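Local structure of outer envelope protein 64, mitochondrial (Arabidopsis thaliana, 6HPG) at residues N2-S6 against K34-A38; Y43-A47 against D62-A66. The protein probably acts as a chaperone receptor in Hsp90-dependent targeting of proteins to mitochondria, its TPR domain here holding a peptide of Hsp90. All blocks are in the same frame, centred on the assembly; numbering follows the deposited sequence.

Interaction 1. Residues N2-S6 against K34-A38; sequences NMEAS and KLNGA
Residues 2-6 form the first turn of helix 2-18, with helical phi/psi throughout and a backbone hydrogen bond from Ser6 N to Asn2 O (2.7 Å). Facing them, Lys34 and Leu35 finish helix 22-35, and Asn36 (phi/psi -142/101) breaks the helical path into the loop Gly37-Ala38. The backbones come closest at Ser6 and Leu35, whose CA atoms are 5.4 Å apart. Asn2 points its CB toward Leu35 and lays its amide carbon CG 3.7 Å from Leu35 CD2, a van der Waals contact. Met3 starts away, but with chi1 t and chi2 p its flexible thioether curls back until CE lies 3.3 Å from Asn36 ND2. Ala5 adds a methyl-methyl contact, CB to Leu35 CD1 at 3.8 Å. Ser6, buried and small, lets the helices approach: its CB is 3.8 Å from Leu35 CB and its OG 3.4 Å from Asn36 CB. In the p rotamer this hydroxyl donates to Met3 O (2.6 Å) in its own helix, and it is also hydrogen-bonded to Tyr42, so its polarity is met without a partner in 34-38. Leu35 (chi1 m, chi2 t) is the apolar centre, branched enough to touch Asn2, Ala5 and Ser6 at once. Asn36 (chi1 t) suits the exit, its OD1 accepting Ala38 N at 3.2 Å to close an Asx turn. About 275 Å² is buried in this surface packing, which joins the start of the first helix to the end of the second in a helix-turn-helix hairpin, the A and B helices of a tetratricopeptide repeat.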
ATOM      1  N   ASN A   2     -21.410  11.500  -3.004  1.00 30.95           N
ATOM      2  CA  ASN A   2     -20.617  10.349  -2.638  1.00 28.85           C
ATOM      3  C   ASN A   2     -19.109  10.556  -2.888  1.00 28.70           C
ATOM      4  O   ASN A   2     -18.256  10.160  -2.065  1.00 26.09           O
ATOM      5  CB  ASN A   2     -21.171   9.124  -3.329  1.00 30.07           C
ATOM      6  CG  ASN A   2     -22.545   8.737  -2.794  1.00 30.71           C
ATOM      7  OD1 ASN A   2     -22.972   9.184  -1.728  1.00 31.68           O
ATOM      8  ND2 ASN A   2     -23.231   7.913  -3.527  1.00 35.40           N
ATOM      9  N   MET A   3     -18.795  11.223  -3.989  1.00 26.56           N
ATOM     10  CA  MET A   3     -17.430  11.666  -4.279  1.00 24.02           C
ATOM     11  C   MET A   3     -16.811  12.418  -3.087  1.00 21.06           C
ATOM     12  O   MET A   3     -15.705  12.051  -2.620  1.00 21.53           O
ATOM     13  CB  MET A   3     -17.449  12.550  -5.535  1.00 25.86           C
ATOM     14  CG  MET A   3     -16.141  13.012  -6.087  1.00 32.21           C
ATOM     15  SD  MET A   3     -15.027  11.611  -6.295  1.00 46.31           S
ATOM     16  CE  MET A   3     -13.827  12.077  -5.086  1.00 50.50           C
ATOM     17  N   GLU A   4     -17.506  13.436  -2.590  1.00 18.39           N
ATOM     18  CA  GLU A   4     -17.034  14.194  -1.414  1.00 23.26           C
ATOM     19  C   GLU A   4     -17.002  13.285  -0.161  1.00 20.97           C
ATOM     20  O   GLU A   4     -16.026  13.301   0.588  1.00 19.62           O
ATOM     21  CB  GLU A   4     -17.860  15.469  -1.149  1.00 19.98           C
ATOM     22  CG  GLU A   4     -17.447  16.224   0.119  1.00 22.23           C
ATOM     23  CD  GLU A   4     -18.304  17.455   0.485  1.00 25.93           C
ATOM     24  OE1 GLU A   4     -17.828  18.256   1.311  1.00 25.68           O
ATOM     25  OE2 GLU A   4     -19.439  17.626  -0.012  1.00 24.18           O
ATOM     26  N   ALA A   5     -18.074  12.527   0.079  1.00 22.09           N
ATOM     27  CA  ALA A   5     -18.094  11.583   1.235  1.00 20.10           C
ATOM     28  C   ALA A   5     -16.875  10.591   1.224  1.00 18.02           C
ATOM     29  O   ALA A   5     -16.198  10.334   2.247  1.00 14.60           O
ATOM     30  CB  ALA A   5     -19.426  10.842   1.272  1.00 19.81           C
ATOM     31  N   SER A   6     -16.533  10.139   0.032  1.00 19.87           N
ATOM     32  CA  SER A   6     -15.430   9.224  -0.151  1.00 19.61           C
ATOM     33  C   SER A   6     -14.133   9.808   0.443  1.00 17.81           C
ATOM     34  O   SER A   6     -13.411   9.098   1.125  1.00 18.28           O
ATOM     35  CB  SER A   6     -15.250   8.858  -1.625  1.00 20.00           C
ATOM     36  OG  SER A   6     -14.422   9.766  -2.339  1.00 24.16           O
ATOM     37  N   LYS A  34     -16.094   1.979  -1.556  1.00 20.68           N
ATOM     38  CA  LYS A  34     -17.481   1.724  -1.988  1.00 21.81           C
ATOM     39  C   LYS A  34     -18.132   2.985  -2.578  1.00 20.32           C
ATOM     40  O   LYS A  34     -18.900   2.924  -3.540  1.00 22.48           O
ATOM     41  CB  LYS A  34     -18.305   1.122  -0.846  1.00 23.50           C
ATOM     42  CG  LYS A  34     -19.756   0.845  -1.224  1.00 27.94           C
ATOM     43  CD  LYS A  34     -20.512   0.390  -0.014  1.00 32.49           C
ATOM     44  CE  LYS A  34     -21.793  -0.359  -0.349  1.00 39.40           C
ATOM     45  NZ  LYS A  34     -21.663  -1.799   0.051  1.00 47.89           N
ATOM     46  N   LEU A  35     -17.809   4.135  -2.022  1.00 21.41           N
ATOM     47  CA  LEU A  35     -18.319   5.397  -2.530  1.00 20.36           C
ATOM     48  C   LEU A  35     -17.575   5.895  -3.789  1.00 26.70           C
ATOM     49  O   LEU A  35     -18.186   6.533  -4.651  1.00 23.75           O
ATOM     50  CB  LEU A  35     -18.238   6.445  -1.431  1.00 23.30           C
ATOM     51  CG  LEU A  35     -19.147   6.238  -0.208  1.00 21.99           C
ATOM     52  CD1 LEU A  35     -18.649   7.124   0.914  1.00 24.40           C
ATOM     53  CD2 LEU A  35     -20.604   6.555  -0.535  1.00 23.54           C
ATOM     54  N   ASN A  36     -16.257   5.664  -3.859  1.00 21.57           N
ATOM     55  CA  ASN A  36     -15.440   6.027  -5.027  1.00 25.50           C
ATOM     56  C   ASN A  36     -14.394   4.924  -5.254  1.00 26.37           C
ATOM     57  O   ASN A  36     -13.393   4.859  -4.541  1.00 22.13           O
ATOM     58  CB  ASN A  36     -14.781   7.404  -4.816  1.00 24.27           C
ATOM     59  CG  ASN A  36     -13.859   7.830  -5.969  1.00 26.47           C
ATOM     60  OD1 ASN A  36     -13.786   7.196  -7.032  1.00 21.63           O
ATOM     61  ND2 ASN A  36     -13.122   8.911  -5.737  1.00 27.38           N
ATOM     62  N   GLY A  37     -14.681   4.057  -6.228  1.00 24.14           N
ATOM     63  CA  GLY A  37     -13.894   2.894  -6.583  1.00 22.37           C
ATOM     64  C   GLY A  37     -12.779   3.142  -7.588  1.00 23.02           C
ATOM     65  O   GLY A  37     -12.109   2.208  -8.005  1.00 31.29           O
ATOM     66  N   ALA A  38     -12.558   4.396  -7.960  1.00 22.78           N
ATOM     67  CA  ALA A  38     -11.582   4.766  -8.971  1.00 24.31           C
ATOM     68  C   ALA A  38     -10.470   5.574  -8.371  1.00 22.08           C
ATOM     69  O   ALA A  38      -9.939   6.429  -9.060  1.00 23.18           O
ATOM     70  CB  ALA A  38     -12.277   5.570 -10.111  1.00 22.39           C
TER

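Interaction 2. Residues Y43-A47 against D62-A66; sequences YCNRA and DCTKA
Two helical turns, 43-47 and 62-66, run nearly antiparallel: their axes approach to 8.1 Å, with a signed crossing angle of -161°. CA pairs Tyr43-Asp62 (5.3 Å) and Cys44-Cys63 (5.6 Å) set the register. The charged link is a bidentate salt bridge: Arg46 NE to Asp62 OD2 at 2.8 Å and Arg46 NH2 to Asp62 OD1 at 3.0 Å. Arg46 bends at chi3 (p) to bring its guanidinium edge to the buried carboxylate. The aromatic contact is CH-pi, with Lys65 CG lying 3.6 Å from the Tyr43 ring centroid, over the face; Lys65 NZ adds a weak hydrogen bond to Tyr43 OH (3.4 Å). Small apolar residues permit the close packing: Ala66 CB is 4.1 Å from Tyr43 CB, and Ala47 CB 3.6 Å from Cys63 SG. The pair is the helical hairpin of TPR 2. Helix 22-35 packs on Tyr43 and Arg46, helix 74-86 on Cys44 and Cys63, while Asn45, turned away, touches helix 2-18 and hydrogen-bonds the bound peptide's backbone.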
ATOM      1  N   TYR A  43      -7.294   2.414  -2.086  1.00 17.05           N
ATOM      2  CA  TYR A  43      -6.773   1.050  -2.079  1.00 16.72           C
ATOM      3  C   TYR A  43      -5.346   0.893  -1.455  1.00 15.72           C
ATOM      4  O   TYR A  43      -5.091  -0.039  -0.690  1.00 13.06           O
ATOM      5  CB  TYR A  43      -6.785   0.447  -3.513  1.00 17.96           C
ATOM      6  CG  TYR A  43      -8.166  -0.040  -4.026  1.00 14.09           C
ATOM      7  CD1 TYR A  43      -8.612  -1.307  -3.736  1.00 14.25           C
ATOM      8  CD2 TYR A  43      -8.957   0.760  -4.830  1.00 17.81           C
ATOM      9  CE1 TYR A  43      -9.857  -1.792  -4.211  1.00 17.72           C
ATOM     10  CE2 TYR A  43     -10.214   0.301  -5.322  1.00 15.77           C
ATOM     11  CZ  TYR A  43     -10.645  -0.978  -4.995  1.00 15.52           C
ATOM     12  OH  TYR A  43     -11.848  -1.451  -5.437  1.00 24.84           O
ATOM     13  N   CYS A  44      -4.442   1.789  -1.821  1.00 16.56           N
ATOM     14  CA  CYS A  44      -3.071   1.740  -1.305  1.00 16.27           C
ATOM     15  C   CYS A  44      -3.025   1.951   0.187  1.00 16.86           C
ATOM     16  O   CYS A  44      -2.245   1.303   0.889  1.00 19.45           O
ATOM     17  CB  CYS A  44      -2.217   2.802  -1.950  1.00 17.16           C
ATOM     18  SG  CYS A  44      -0.496   2.247  -2.028  1.00 22.16           S
ATOM     19  N   ASN A  45      -3.821   2.911   0.668  1.00 18.61           N
ATOM     20  CA  ASN A  45      -3.971   3.114   2.085  1.00 18.17           C
ATOM     21  C   ASN A  45      -4.566   1.855   2.752  1.00 18.46           C
ATOM     22  O   ASN A  45      -4.116   1.438   3.813  1.00 19.89           O
ATOM     23  CB  ASN A  45      -4.831   4.350   2.386  1.00 18.49           C
ATOM     24  CG  ASN A  45      -4.119   5.653   2.100  1.00 18.01           C
ATOM     25  OD1 ASN A  45      -2.919   5.684   1.787  1.00 21.03           O
ATOM     26  ND2 ASN A  45      -4.846   6.735   2.202  1.00 18.15           N
ATOM     27  N   ARG A  46      -5.567   1.245   2.157  1.00 18.01           N
ATOM     28  CA  ARG A  46      -6.131   0.082   2.809  1.00 16.63           C
ATOM     29  C   ARG A  46      -5.129  -1.053   2.879  1.00 17.15           C
ATOM     30  O   ARG A  46      -5.101  -1.784   3.872  1.00 16.19           O
ATOM     31  CB  ARG A  46      -7.414  -0.389   2.136  1.00 15.84           C
ATOM     32  CG  ARG A  46      -8.202  -1.296   3.065  1.00 16.54           C
ATOM     33  CD  ARG A  46      -9.578  -1.625   2.547  1.00 16.42           C
ATOM     34  NE  ARG A  46      -9.523  -2.274   1.241  1.00 18.52           N
ATOM     35  CZ  ARG A  46     -10.608  -2.711   0.583  1.00 20.21           C
ATOM     36  NH1 ARG A  46     -11.839  -2.644   1.118  1.00 16.17           N
ATOM     37  NH2 ARG A  46     -10.460  -3.246  -0.604  1.00 19.77           N
ATOM     38  N   ALA A  47      -4.334  -1.241   1.802  1.00 16.00           N
ATOM     39  CA  ALA A  47      -3.201  -2.157   1.898  1.00 16.29           C
ATOM     40  C   ALA A  47      -2.338  -1.935   3.128  1.00 15.98           C
ATOM     41  O   ALA A  47      -1.933  -2.898   3.790  1.00 15.42           O
ATOM     42  CB  ALA A  47      -2.314  -2.077   0.675  1.00 16.74           C
ATOM     43  N   ASP A  62      -5.113  -5.479  -2.901  1.00 20.74           N
ATOM     44  CA  ASP A  62      -5.296  -4.018  -2.897  1.00 21.30           C
ATOM     45  C   ASP A  62      -4.180  -3.225  -3.586  1.00 17.32           C
ATOM     46  O   ASP A  62      -4.471  -2.218  -4.206  1.00 17.54           O
ATOM     47  CB  ASP A  62      -5.454  -3.494  -1.464  1.00 22.60           C
ATOM     48  CG  ASP A  62      -6.870  -3.572  -0.945  1.00 25.19           C
ATOM     49  OD1 ASP A  62      -7.797  -4.084  -1.666  1.00 21.88           O
ATOM     50  OD2 ASP A  62      -7.018  -3.141   0.232  1.00 19.69           O
ATOM     51  N   CYS A  63      -2.913  -3.580  -3.363  1.00 18.34           N
ATOM     52  CA  CYS A  63      -1.843  -2.929  -4.110  1.00 18.13           C
ATOM     53  C   CYS A  63      -1.962  -3.240  -5.567  1.00 19.08           C
ATOM     54  O   CYS A  63      -1.625  -2.401  -6.379  1.00 20.92           O
ATOM     55  CB  CYS A  63      -0.463  -3.387  -3.698  1.00 15.76           C
ATOM     56  SG  CYS A  63      -0.122  -3.039  -2.007  1.00 18.89           S
ATOM     57  N   THR A  64      -2.377  -4.465  -5.894  1.00 23.75           N
ATOM     58  CA  THR A  64      -2.571  -4.843  -7.299  1.00 23.55           C
ATOM     59  C   THR A  64      -3.702  -4.038  -7.965  1.00 25.87           C
ATOM     60  O   THR A  64      -3.566  -3.689  -9.144  1.00 26.40           O
ATOM     61  CB  THR A  64      -2.733  -6.371  -7.469  1.00 23.21           C
ATOM     62  OG1 THR A  64      -1.522  -7.027  -7.048  1.00 22.03           O
ATOM     63  CG2 THR A  64      -2.977  -6.755  -8.965  1.00 25.82           C
ATOM     64  N   LYS A  65      -4.787  -3.717  -7.238  1.00 23.11           N
ATOM     65  CA  LYS A  65      -5.855  -2.867  -7.805  1.00 22.95           C
ATOM     66  C   LYS A  65      -5.424  -1.424  -7.943  1.00 22.20           C
ATOM     67  O   LYS A  65      -5.791  -0.709  -8.919  1.00 19.62           O
ATOM     68  CB  LYS A  65      -7.118  -2.904  -6.939  1.00 30.28           C
ATOM     69  CG  LYS A  65      -8.314  -2.182  -7.563  1.00 35.92           C
ATOM     70  CD  LYS A  65      -9.239  -3.157  -8.276  1.00 45.51           C
ATOM     71  CE  LYS A  65     -10.520  -2.493  -8.775  1.00 44.31           C
ATOM     72  NZ  LYS A  65     -11.723  -3.258  -8.332  1.00 45.53           N
ATOM     73  N   ALA A  66      -4.656  -0.975  -6.951  1.00 19.19           N
ATOM     74  CA  ALA A  66      -4.105   0.378  -6.974  1.00 21.42           C
ATOM     75  C   ALA A  66      -3.246   0.588  -8.237  1.00 22.17           C
ATOM     76  O   ALA A  66      -3.268   1.652  -8.838  1.00 21.01           O
ATOM     77  CB  ALA A  66      -3.293   0.655  -5.716  1.00 19.94           C
TER

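In the fold
From the N terminus, helix 2-18 leads into helix 22-35, and interaction 1 closes a loop of 27 intervening residues, bringing the start of one helix to the end of the other, the hairpin of TPR 1. The chain then passes through the loop at Gly37 into helix 40-52, turns, and returns along helix 56-69; interaction 2 closes this shorter hairpin, TPR 2. The two contacts therefore follow in series, neither enclosing nor crossing the other, with centres about 15 Å apart. They still meet, since Gly37 O packs against Tyr43 CE2 at 3.8 Å, and Tyr42 reaches back to Ser6. Interaction 1 lies at the surface, interaction 2 near the middle of the chain. The two hairpins pack side by side, as in TPR arrays.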